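Local coordinates for protein putative short-chain dehydrogenase/reductase (PDB 5K9Z) that probably catalyses the NAD- or NADP-dependent interconversion of an alcohol and its carbonyl compound, as a short-chain dehydrogenase/reductase, at residues A40-L44 with A82-H86; R88-M92 with A134-S140; C142-V146 with L232-A236. All blocks are in the same frame, centred on the assembly; numbering follows the deposited sequence.

Contact 1: residues A40-L44 with A82-H86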
ATOM      1  N   ALA C  40     -11.539  31.767  -3.447  1.00 24.46           N
ATOM      2  CA  ALA C  40     -12.168  31.396  -2.189  1.00 25.21           C
ATOM      3  C   ALA C  40     -11.963  32.464  -1.114  1.00 28.14           C
ATOM      4  O   ALA C  40     -10.964  33.195  -1.115  1.00 25.08           O
ATOM      5  CB  ALA C  40     -11.615  30.057  -1.706  1.00 20.93           C
ATOM      6  N   PHE C  41     -12.930  32.540  -0.188  1.00 23.21           N
ATOM      7  CA  PHE C  41     -12.756  33.238   1.087  1.00 21.70           C
ATOM      8  C   PHE C  41     -12.055  32.311   2.064  1.00 22.64           C
ATOM      9  O   PHE C  41     -12.586  31.248   2.391  1.00 30.93           O
ATOM     10  CB  PHE C  41     -14.105  33.657   1.677  1.00 23.47           C
ATOM     11  CG  PHE C  41     -14.873  34.615   0.835  1.00 35.59           C
ATOM     12  CD1 PHE C  41     -14.626  35.980   0.924  1.00 38.99           C
ATOM     13  CD2 PHE C  41     -15.869  34.169  -0.010  1.00 36.61           C
ATOM     14  CE1 PHE C  41     -15.341  36.880   0.167  1.00 42.08           C
ATOM     15  CE2 PHE C  41     -16.589  35.066  -0.777  1.00 42.19           C
ATOM     16  CZ  PHE C  41     -16.321  36.423  -0.693  1.00 44.60           C
ATOM     17  N   VAL C  42     -10.883  32.713   2.553  1.00 18.68           N
ATOM     18  CA  VAL C  42     -10.031  31.825   3.337  1.00 18.21           C
ATOM     19  C   VAL C  42      -9.951  32.330   4.770  1.00 22.79           C
ATOM     20  O   VAL C  42      -9.653  33.506   5.014  1.00 24.18           O
ATOM     21  CB  VAL C  42      -8.627  31.698   2.725  1.00 20.75           C
ATOM     22  CG1 VAL C  42      -7.774  30.751   3.566  1.00 18.41           C
ATOM     23  CG2 VAL C  42      -8.713  31.220   1.250  1.00 18.55           C
ATOM     24  N   VAL C  43     -10.207  31.437   5.712  1.00 20.91           N
ATOM     25  CA  VAL C  43      -9.918  31.673   7.118  1.00 21.02           C
ATOM     26  C   VAL C  43      -8.633  30.916   7.414  1.00 25.83           C
ATOM     27  O   VAL C  43      -8.571  29.693   7.233  1.00 20.07           O
ATOM     28  CB  VAL C  43     -11.065  31.210   8.026  1.00 22.05           C
ATOM     29  CG1 VAL C  43     -10.659  31.343   9.498  1.00 19.81           C
ATOM     30  CG2 VAL C  43     -12.340  32.025   7.756  1.00 22.55           C
ATOM     31  N   LEU C  44      -7.602  31.652   7.823  1.00 21.13           N
ATOM     32  CA  LEU C  44      -6.295  31.084   8.128  1.00 16.56           C
ATOM     33  C   LEU C  44      -6.203  30.757   9.611  1.00 21.49           C
ATOM     34  O   LEU C  44      -6.272  31.657  10.455  1.00 22.67           O
ATOM     35  CB  LEU C  44      -5.195  32.069   7.742  1.00 18.93           C
ATOM     36  CG  LEU C  44      -4.878  32.211   6.256  1.00 36.58           C
ATOM     37  CD1 LEU C  44      -5.902  33.058   5.551  1.00 39.70           C
ATOM     38  CD2 LEU C  44      -3.520  32.841   6.162  1.00 43.02           C
ATOM     39  N   ALA C  82     -15.547  31.020  10.752  1.00 21.75           N
ATOM     40  CA  ALA C  82     -15.839  30.961   9.321  1.00 24.56           C
ATOM     41  C   ALA C  82     -17.330  31.169   9.061  1.00 24.93           C
ATOM     42  O   ALA C  82     -17.710  31.955   8.188  1.00 24.01           O
ATOM     43  CB  ALA C  82     -15.348  29.635   8.733  1.00 17.95           C
ATOM     44  N   LEU C  83     -18.188  30.522   9.856  1.00 21.93           N
ATOM     45  CA  LEU C  83     -19.633  30.670   9.671  1.00 23.93           C
ATOM     46  C   LEU C  83     -20.105  32.085   9.998  1.00 26.87           C
ATOM     47  O   LEU C  83     -20.946  32.635   9.285  1.00 23.27           O
ATOM     48  CB  LEU C  83     -20.379  29.656  10.535  1.00 24.41           C
ATOM     49  CG  LEU C  83     -20.139  28.179  10.223  1.00 27.61           C
ATOM     50  CD1 LEU C  83     -20.869  27.330  11.248  1.00 25.56           C
ATOM     51  CD2 LEU C  83     -20.579  27.820   8.798  1.00 28.70           C
ATOM     52  N   ARG C  84     -19.576  32.693  11.070  1.00 23.61           N
ATOM     53  CA  ARG C  84     -19.982  34.053  11.428  1.00 27.00           C
ATOM     54  C   ARG C  84     -19.615  35.053  10.339  1.00 25.39           C
ATOM     55  O   ARG C  84     -20.411  35.937  10.004  1.00 30.20           O
ATOM     56  CB  ARG C  84     -19.338  34.462  12.759  1.00 27.26           C
ATOM     57  CG  ARG C  84     -19.760  35.849  13.252  1.00 36.02           C
ATOM     58  CD  ARG C  84     -19.069  36.227  14.558  1.00 32.46           C
ATOM     59  NE  ARG C  84     -17.622  36.312  14.421  1.00 32.02           N
ATOM     60  CZ  ARG C  84     -16.976  37.359  13.921  1.00 34.96           C
ATOM     61  NH1 ARG C  84     -17.649  38.425  13.500  1.00 35.54           N
ATOM     62  NH2 ARG C  84     -15.654  37.338  13.846  1.00 40.35           N
ATOM     63  N   LEU C  85     -18.417  34.921   9.775  1.00 24.78           N
ATOM     64  CA  LEU C  85     -17.919  35.845   8.760  1.00 28.15           C
ATOM     65  C   LEU C  85     -18.580  35.630   7.401  1.00 27.70           C
ATOM     66  O   LEU C  85     -18.871  36.597   6.693  1.00 29.49           O
ATOM     67  CB  LEU C  85     -16.404  35.685   8.617  1.00 27.26           C
ATOM     68  CG  LEU C  85     -15.504  36.168   9.752  1.00 29.72           C
ATOM     69  CD1 LEU C  85     -14.046  35.801   9.491  1.00 28.31           C
ATOM     70  CD2 LEU C  85     -15.630  37.677   9.893  1.00 29.17           C
ATOM     71  N   HIS C  86     -18.810  34.380   7.011  1.00 22.92           N
ATOM     72  CA  HIS C  86     -19.210  34.078   5.646  1.00 22.27           C
ATOM     73  C   HIS C  86     -20.500  33.278   5.518  1.00 24.32           C
ATOM     74  O   HIS C  86     -20.955  33.058   4.387  1.00 30.70           O
ATOM     75  CB  HIS C  86     -18.071  33.348   4.916  1.00 20.56           C
ATOM     76  CG  HIS C  86     -16.754  34.063   4.997  1.00 23.21           C
ATOM     77  ND1 HIS C  86     -16.503  35.241   4.324  1.00 24.44           N
ATOM     78  CD2 HIS C  86     -15.614  33.760   5.661  1.00 22.76           C
ATOM     79  CE1 HIS C  86     -15.271  35.645   4.589  1.00 25.20           C
ATOM     80  NE2 HIS C  86     -14.710  34.767   5.400  1.00 26.50           N
TER
HETATM   81  O   HOH W   1     -12.150  35.278   5.674  1.00 26.02           O
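Strand 41-44 and the last turn of helix 72-86 run nearly antiparallel, their axes 9.8 Å apart at an angle of 145°, so that Phe-41 faces His-86 and Val-43 faces Ala-82. The two strand residues that point at the helix do the packing, while Val-42 between them turns to the other side of the sheet, onto Ala-32, Met-35 and Ala-36 of helix 26-37.

The imidazole of His-86 is the centre of the contact. CB of Phe-41 lies over one face of it, 3.9 Å from the ring centroid and close to the ring normal, a CH-pi contact; CB of Leu-85 lies against the opposite face. The phenyl ring of Phe-41 continues past the imidazole obliquely, with planes 32° apart. With chi1 at -52°, CG of His-86 stands anti to its carbonyl carbon, and the ring reaches back to the strand. Its edge carries the polar link: a water in the ring plane lies 2.6 Å from NE2 of His-86 and donates to O of Val-42 at 3.1 Å. Histidine suits this place because it offers flat faces for packing and an edge nitrogen for the water.

Deeper in, the contact is purely apolar. CG2 of Val-43 meets CB of Ala-82 at 4.0 Å and more loosely approaches CD1 of Leu-85. The small methyl of Ala-82 lets the helix come near the strand here, where the CA atoms of Val-43 and Ala-82 are 6.4 Å apart. Val-43 also touches Leu-19 of strand 17-21 and Ala-65 of strand 63-66, its neighbours in the sheet. A helix laid antiparallel on one face of a parallel sheet in this way is the layered alpha/beta packing of the Rossmann fold.

Contact 2: residues R88-M92 with A134-S140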
ATOM      1  N   ARG C  88     -21.173  30.177   5.748  1.00 22.87           N
ATOM      2  CA  ARG C  88     -21.075  28.788   5.315  1.00 23.76           C
ATOM      3  C   ARG C  88     -19.622  28.358   5.424  1.00 21.33           C
ATOM      4  O   ARG C  88     -18.723  29.186   5.568  1.00 23.70           O
ATOM      5  CB  ARG C  88     -21.593  28.613   3.877  1.00 24.41           C
ATOM      6  CG  ARG C  88     -20.811  29.430   2.859  1.00 26.26           C
ATOM      7  CD  ARG C  88     -21.393  29.351   1.454  1.00 31.90           C
ATOM      8  NE  ARG C  88     -21.436  27.985   0.922  1.00 39.01           N
ATOM      9  CZ  ARG C  88     -22.542  27.252   0.825  1.00 39.88           C
ATOM     10  NH1 ARG C  88     -23.707  27.752   1.216  1.00 44.30           N
ATOM     11  NH2 ARG C  88     -22.492  26.023   0.333  1.00 36.41           N
ATOM     12  N   LEU C  89     -19.403  27.043   5.349  1.00 21.13           N
ATOM     13  CA  LEU C  89     -18.071  26.455   5.230  1.00 19.92           C
ATOM     14  C   LEU C  89     -18.104  25.403   4.127  1.00 21.40           C
ATOM     15  O   LEU C  89     -18.877  24.442   4.206  1.00 21.35           O
ATOM     16  CB  LEU C  89     -17.614  25.823   6.541  1.00 19.68           C
ATOM     17  CG  LEU C  89     -16.214  25.213   6.503  1.00 21.44           C
ATOM     18  CD1 LEU C  89     -15.158  26.281   6.200  1.00 21.76           C
ATOM     19  CD2 LEU C  89     -15.915  24.507   7.814  1.00 21.66           C
ATOM     20  N   ASP C  90     -17.294  25.594   3.089  1.00 17.71           N
ATOM     21  CA  ASP C  90     -17.306  24.674   1.957  1.00 17.67           C
ATOM     22  C   ASP C  90     -16.156  23.688   1.970  1.00 25.79           C
ATOM     23  O   ASP C  90     -16.307  22.569   1.473  1.00 16.97           O
ATOM     24  CB  ASP C  90     -17.270  25.457   0.652  1.00 20.22           C
ATOM     25  CG  ASP C  90     -18.487  26.319   0.483  1.00 28.98           C
ATOM     26  OD1 ASP C  90     -19.583  25.741   0.353  1.00 32.60           O
ATOM     27  OD2 ASP C  90     -18.352  27.561   0.466  1.00 27.69           O
ATOM     28  N   CYS C  91     -15.010  24.081   2.513  1.00 22.96           N
ATOM     29  CA  CYS C  91     -13.825  23.245   2.467  1.00 20.14           C
ATOM     30  C   CYS C  91     -13.071  23.391   3.777  1.00 19.44           C
ATOM     31  O   CYS C  91     -12.858  24.510   4.249  1.00 18.49           O
ATOM     32  CB  CYS C  91     -12.926  23.622   1.280  1.00 17.37           C
ATOM     33  SG  CYS C  91     -11.418  22.629   1.213  1.00 23.21           S
ATOM     34  N   MET C  92     -12.717  22.265   4.385  1.00 15.53           N
ATOM     35  CA  MET C  92     -11.903  22.233   5.594  1.00 15.22           C
ATOM     36  C   MET C  92     -10.581  21.548   5.273  1.00 18.29           C
ATOM     37  O   MET C  92     -10.582  20.456   4.701  1.00 19.63           O
ATOM     38  CB  MET C  92     -12.617  21.476   6.707  1.00 17.86           C
ATOM     39  CG  MET C  92     -11.776  21.292   7.960  1.00 16.60           C
ATOM     40  SD  MET C  92     -11.675  22.816   8.899  1.00 23.08           S
ATOM     41  CE  MET C  92     -10.828  22.278  10.389  1.00 23.26           C
ATOM     42  N   ALA C 134     -21.074  21.712  10.426  1.00 25.73           N
ATOM     43  CA  ALA C 134     -21.533  22.800   9.566  1.00 25.74           C
ATOM     44  C   ALA C 134     -21.979  22.274   8.203  1.00 25.98           C
ATOM     45  O   ALA C 134     -22.948  22.774   7.617  1.00 29.15           O
ATOM     46  CB  ALA C 134     -20.431  23.854   9.423  1.00 24.25           C
ATOM     47  N   MET C 135     -21.298  21.251   7.692  1.00 17.72           N
ATOM     48  CA  MET C 135     -21.473  20.875   6.294  1.00 24.77           C
ATOM     49  C   MET C 135     -22.699  20.004   6.072  1.00 24.56           C
ATOM     50  O   MET C 135     -23.348  20.130   5.028  1.00 19.89           O
ATOM     51  CB  MET C 135     -20.216  20.182   5.771  1.00 19.81           C
ATOM     52  CG  MET C 135     -19.053  21.151   5.623  1.00 19.14           C
ATOM     53  SD  MET C 135     -17.542  20.264   5.232  1.00 18.75           S
ATOM     54  CE  MET C 135     -16.367  21.612   5.079  1.00 19.66           C
ATOM     55  N   VAL C 136     -23.033  19.111   7.014  1.00 21.74           N
ATOM     56  CA  VAL C 136     -24.211  18.273   6.791  1.00 26.72           C
ATOM     57  C   VAL C 136     -25.464  19.131   6.725  1.00 29.01           C
ATOM     58  O   VAL C 136     -26.434  18.763   6.054  1.00 29.38           O
ATOM     59  CB  VAL C 136     -24.353  17.150   7.847  1.00 25.03           C
ATOM     60  CG1 VAL C 136     -23.149  16.210   7.794  1.00 20.85           C
ATOM     61  CG2 VAL C 136     -24.550  17.717   9.234  1.00 29.60           C
ATOM     62  N   LYS C 137     -25.457  20.298   7.375  1.00 29.75           N
ATOM     63  CA  LYS C 137     -26.584  21.221   7.237  1.00 40.49           C
ATOM     64  C   LYS C 137     -26.676  21.777   5.819  1.00 44.09           C
ATOM     65  O   LYS C 137     -27.776  21.919   5.274  1.00 45.59           O
ATOM     66  CB  LYS C 137     -26.460  22.365   8.243  1.00 44.80           C
ATOM     67  CG  LYS C 137     -26.577  21.958   9.708  1.00 51.79           C
ATOM     68  CD  LYS C 137     -26.443  23.174  10.622  1.00 55.76           C
ATOM     69  CE  LYS C 137     -26.523  22.802  12.097  1.00 57.05           C
ATOM     70  NZ  LYS C 137     -27.924  22.538  12.522  1.00 60.41           N
ATOM     71  N   GLN C 138     -25.530  22.098   5.209  1.00 40.74           N
ATOM     72  CA  GLN C 138     -25.503  22.572   3.824  1.00 37.79           C
ATOM     73  C   GLN C 138     -25.918  21.491   2.830  1.00 33.94           C
ATOM     74  O   GLN C 138     -26.412  21.809   1.743  1.00 29.96           O
ATOM     75  CB  GLN C 138     -24.090  23.067   3.466  1.00 35.43           C
ATOM     76  CG  GLN C 138     -23.689  24.385   4.118  1.00 34.60           C
ATOM     77  CD  GLN C 138     -22.176  24.550   4.269  1.00 40.89           C
ATOM     78  OE1 GLN C 138     -21.718  25.399   5.046  1.00 48.54           O
ATOM     79  NE2 GLN C 138     -21.394  23.737   3.536  1.00 28.26           N
ATOM     80  N   GLY C 139     -25.677  20.221   3.151  1.00 29.62           N
ATOM     81  CA  GLY C 139     -25.791  19.179   2.153  1.00 23.25           C
ATOM     82  C   GLY C 139     -24.637  19.147   1.176  1.00 23.65           C
ATOM     83  O   GLY C 139     -24.774  18.581   0.090  1.00 21.55           O
ATOM     84  N   SER C 140     -23.504  19.761   1.518  1.00 20.79           N
ATOM     85  CA  SER C 140     -22.340  19.769   0.639  1.00 21.77           C
ATOM     86  C   SER C 140     -21.132  20.210   1.451  1.00 19.26           C
ATOM     87  O   SER C 140     -21.264  20.819   2.516  1.00 22.48           O
ATOM     88  CB  SER C 140     -22.516  20.705  -0.562  1.00 22.44           C
ATOM     89  OG  SER C 140     -22.538  22.055  -0.114  1.00 26.74           O
TER
HETATM   90  O   HOH W   2     -25.082  23.879  -0.418  1.00 48.82           O
HETATM   91  O   HOH W   3     -20.209  22.970   0.198  1.00 27.74           O
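Gln-138, near the end of helix 110-138, grips the backbone of Leu-89 with both ends of its amide. Leu-89 N donates to Gln-138 OE1 at 2.9 Å in a nearly straight bond (168°), and Gln-138 NE2 returns a bond to Leu-89 O at 2.7 Å. Leu-89 O lies in the amide plane, although NE2 sits above the carbonyl plane. Glutamine suits the place, its amide matching both backbone polar atoms of one loop residue with an acceptor for N and a donor for O; the two bonds fix the amide's rotation.

Beside this polar grip the packing is tight and apolar. The extended chain of Met-135 slips beneath the strand's entry: its CE rests 3.9 Å from CG of Leu-89 and 4.1 Å from CB of Met-92, and its CG lies against Leu-89 O. The slim, unbranched thioether lets CE lie along the backbone of Asp-90 and Cys-91.

The outer side is wet. Arg-88, bent at chi3 (-60°), still holds Asp-90 firmly side-on, with a salt bridge of 2.9 Å from NH2 to Asp-90 OD1, while Asp-90 OD2 also accepts from Val-17 N. CD of Gln-138 sits over one guanidinium face, offset toward the rim, the planes 23° apart. The loose part lies between this pair and Ser-140, whose OG stays 4.0 Å from Arg-88 NH2: one water links OG to Asp-90 OD1, another to Gln-138 O and, weakly, to Arg-88 NH2. Gly-139 is the first residue to leave helical backbone angles, with positive phi, and the chain turns into strand 141-146, the helix-to-strand return of a Rossmann fold's beta-alpha-beta crossover.

Contact 3: residues C142-V146 with L232-A236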
ATOM      1  N   CYS C 142     -16.415  19.675   1.606  1.00 16.64           N
ATOM      2  CA  CYS C 142     -15.249  18.861   1.319  1.00 18.33           C
ATOM      3  C   CYS C 142     -14.297  18.985   2.499  1.00 20.07           C
ATOM      4  O   CYS C 142     -13.863  20.094   2.823  1.00 19.77           O
ATOM      5  CB  CYS C 142     -14.582  19.340   0.022  1.00 28.57           C
ATOM      6  SG  CYS C 142     -13.224  18.341  -0.480  1.00 40.17           S
ATOM      7  N   ILE C 143     -13.977  17.867   3.147  1.00 15.97           N
ATOM      8  CA  ILE C 143     -13.056  17.856   4.281  1.00 16.35           C
ATOM      9  C   ILE C 143     -11.767  17.170   3.848  1.00 21.03           C
ATOM     10  O   ILE C 143     -11.776  16.004   3.427  1.00 20.23           O
ATOM     11  CB  ILE C 143     -13.679  17.160   5.500  1.00 17.74           C
ATOM     12  CG1 ILE C 143     -14.988  17.870   5.887  1.00 19.61           C
ATOM     13  CG2 ILE C 143     -12.718  17.187   6.653  1.00 20.70           C
ATOM     14  CD1 ILE C 143     -15.788  17.162   6.980  1.00 15.27           C
ATOM     15  N   LEU C 144     -10.658  17.888   3.951  1.00 15.89           N
ATOM     16  CA  LEU C 144      -9.381  17.416   3.423  1.00 17.22           C
ATOM     17  C   LEU C 144      -8.339  17.418   4.528  1.00 19.25           C
ATOM     18  O   LEU C 144      -8.251  18.371   5.302  1.00 23.43           O
ATOM     19  CB  LEU C 144      -8.915  18.296   2.251  1.00 17.28           C
ATOM     20  CG  LEU C 144      -9.865  18.389   1.057  1.00 20.74           C
ATOM     21  CD1 LEU C 144      -9.419  19.442   0.050  1.00 19.89           C
ATOM     22  CD2 LEU C 144      -9.971  17.025   0.394  1.00 19.67           C
ATOM     23  N   SER C 145      -7.549  16.349   4.606  1.00 13.76           N
ATOM     24  CA  SER C 145      -6.505  16.239   5.614  1.00 13.55           C
ATOM     25  C   SER C 145      -5.162  16.027   4.928  1.00 17.88           C
ATOM     26  O   SER C 145      -5.046  15.224   3.998  1.00 18.76           O
ATOM     27  CB  SER C 145      -6.787  15.090   6.585  1.00 15.98           C
ATOM     28  OG  SER C 145      -8.032  15.272   7.253  1.00 17.74           O
ATOM     29  N   VAL C 146      -4.138  16.731   5.397  1.00 16.95           N
ATOM     30  CA  VAL C 146      -2.792  16.569   4.848  1.00 13.72           C
ATOM     31  C   VAL C 146      -2.144  15.461   5.667  1.00 16.32           C
ATOM     32  O   VAL C 146      -1.712  15.678   6.811  1.00 14.33           O
ATOM     33  CB  VAL C 146      -1.995  17.871   4.899  1.00 13.96           C
ATOM     34  CG1 VAL C 146      -0.544  17.664   4.349  1.00 15.90           C
ATOM     35  CG2 VAL C 146      -2.744  18.960   4.120  1.00 14.72           C
ATOM     36  N   LEU C 232      -4.733  19.656  -3.188  1.00 14.37           N
ATOM     37  CA  LEU C 232      -5.881  19.955  -2.349  1.00 17.94           C
ATOM     38  C   LEU C 232      -6.939  20.724  -3.124  1.00 16.36           C
ATOM     39  O   LEU C 232      -8.137  20.477  -2.961  1.00 16.67           O
ATOM     40  CB  LEU C 232      -5.429  20.753  -1.122  1.00 13.67           C
ATOM     41  CG  LEU C 232      -4.599  19.957  -0.125  1.00 18.74           C
ATOM     42  CD1 LEU C 232      -3.854  20.903   0.786  1.00 18.80           C
ATOM     43  CD2 LEU C 232      -5.503  19.029   0.704  1.00 17.69           C
ATOM     44  N   VAL C 233      -6.525  21.688  -3.948  1.00 18.43           N
ATOM     45  CA  VAL C 233      -7.514  22.428  -4.728  1.00 21.72           C
ATOM     46  C   VAL C 233      -8.200  21.494  -5.721  1.00 19.79           C
ATOM     47  O   VAL C 233      -9.426  21.531  -5.880  1.00 17.07           O
ATOM     48  CB  VAL C 233      -6.871  23.652  -5.410  1.00 22.87           C
ATOM     49  CG1 VAL C 233      -7.804  24.239  -6.465  1.00 18.61           C
ATOM     50  CG2 VAL C 233      -6.554  24.727  -4.354  1.00 19.25           C
ATOM     51  N   TYR C 234      -7.433  20.607  -6.369  1.00 18.45           N
ATOM     52  CA  TYR C 234      -8.066  19.586  -7.208  1.00 21.33           C
ATOM     53  C   TYR C 234      -9.137  18.819  -6.426  1.00 21.18           C
ATOM     54  O   TYR C 234     -10.285  18.691  -6.878  1.00 14.80           O
ATOM     55  CB  TYR C 234      -7.037  18.612  -7.778  1.00 13.50           C
ATOM     56  CG  TYR C 234      -7.706  17.402  -8.401  1.00 14.54           C
ATOM     57  CD1 TYR C 234      -8.436  17.514  -9.584  1.00 15.70           C
ATOM     58  CD2 TYR C 234      -7.647  16.160  -7.781  1.00 16.64           C
ATOM     59  CE1 TYR C 234      -9.075  16.405 -10.146  1.00 16.55           C
ATOM     60  CE2 TYR C 234      -8.285  15.055  -8.321  1.00 16.01           C
ATOM     61  CZ  TYR C 234      -8.986  15.179  -9.502  1.00 16.85           C
ATOM     62  OH  TYR C 234      -9.615  14.069 -10.024  1.00 17.94           O
ATOM     63  N   LEU C 235      -8.785  18.322  -5.237  1.00 17.86           N
ATOM     64  CA  LEU C 235      -9.747  17.535  -4.471  1.00 19.24           C
ATOM     65  C   LEU C 235     -10.955  18.360  -4.032  1.00 21.39           C
ATOM     66  O   LEU C 235     -12.056  17.807  -3.895  1.00 18.85           O
ATOM     67  CB  LEU C 235      -9.076  16.886  -3.259  1.00 19.53           C
ATOM     68  CG  LEU C 235      -8.119  15.720  -3.527  1.00 18.78           C
ATOM     69  CD1 LEU C 235      -7.460  15.252  -2.247  1.00 15.62           C
ATOM     70  CD2 LEU C 235      -8.834  14.563  -4.207  1.00 15.20           C
ATOM     71  N   ALA C 236     -10.785  19.669  -3.804  1.00 21.02           N
ATOM     72  CA  ALA C 236     -11.921  20.501  -3.403  1.00 21.42           C
ATOM     73  C   ALA C 236     -12.778  20.943  -4.584  1.00 24.14           C
ATOM     74  O   ALA C 236     -13.920  21.379  -4.381  1.00 20.16           O
ATOM     75  CB  ALA C 236     -11.451  21.738  -2.645  1.00 18.73           C
TER
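Leu-144 fills the space between strand 141-146 and helix 225-236, its two methyls divided among three helix residues. CD2 packs on CB of Leu-235 at 3.8 Å, and CD1 reaches CB of Ala-236 at 4.1 Å while lying 3.4 Å from O of Leu-232. Leu-144 and Leu-232 lie alongside one another, pointing opposite ways, which brings CD2 of Leu-232 to 3.8 Å from CB of Leu-144. The other methyl of Leu-232, CD1, meets CG2 of Val-146 at 4.0 Å, the valine nearly perpendicular to the leucine. A branched leucine can thus serve two strand residues at once.

At the beginning of the strand the space narrows. Cys-142 has SG anti to its backbone N (chi1 -176°), which lays the sulfur 3.6 Å from O of Leu-235 and beside CA of Ala-236. Small residues suit this end, where the CA atoms of Cys-142 and Ala-236 are 6.0 Å apart.

Around this shell, neighbouring strands complete the apolar seat of the helix: Val-189 of strand 184-191 touches both Leu-232 and Leu-235, and Cys-91 of strand 91-94 touches Leu-144 and Ala-236. Arg-185 donates from NH2 to O of Leu-235. Ile-143 and Ser-145 face the other way, to helix 110-138, where Ser-145 OG also bonds Asn-94 ND2.

Helix and strand lie almost antiparallel (157°), their axes 9.3 Å apart. At the strand's far end Val-146 O accepts from NZ of Lys-165, a residue consistent with the lysine of the YxxxK active-site motif of short-chain dehydrogenases/reductases.

From the N terminus the chain lays down strand 41-46 and later returns along helix 72-86, where contact 1 closes the first loop. It goes straight on into strand 91-94, and contact 2 closes the next loop at the end of helix 110-138. Strand 141-146 follows, and contact 3 shuts the longest loop, 85 residues, when helix 225-236 arrives. The three are in series; none nests in or crosses another. Contacts 1 and 2 touch through Leu-83 and Ala-82, which pack on Arg-88, Leu-89 and Ala-134. Contacts 2 and 3 share neighbouring strands and probable backbone hydrogen bonds, whereas contacts 1 and 3 do not touch but reach the same sheet.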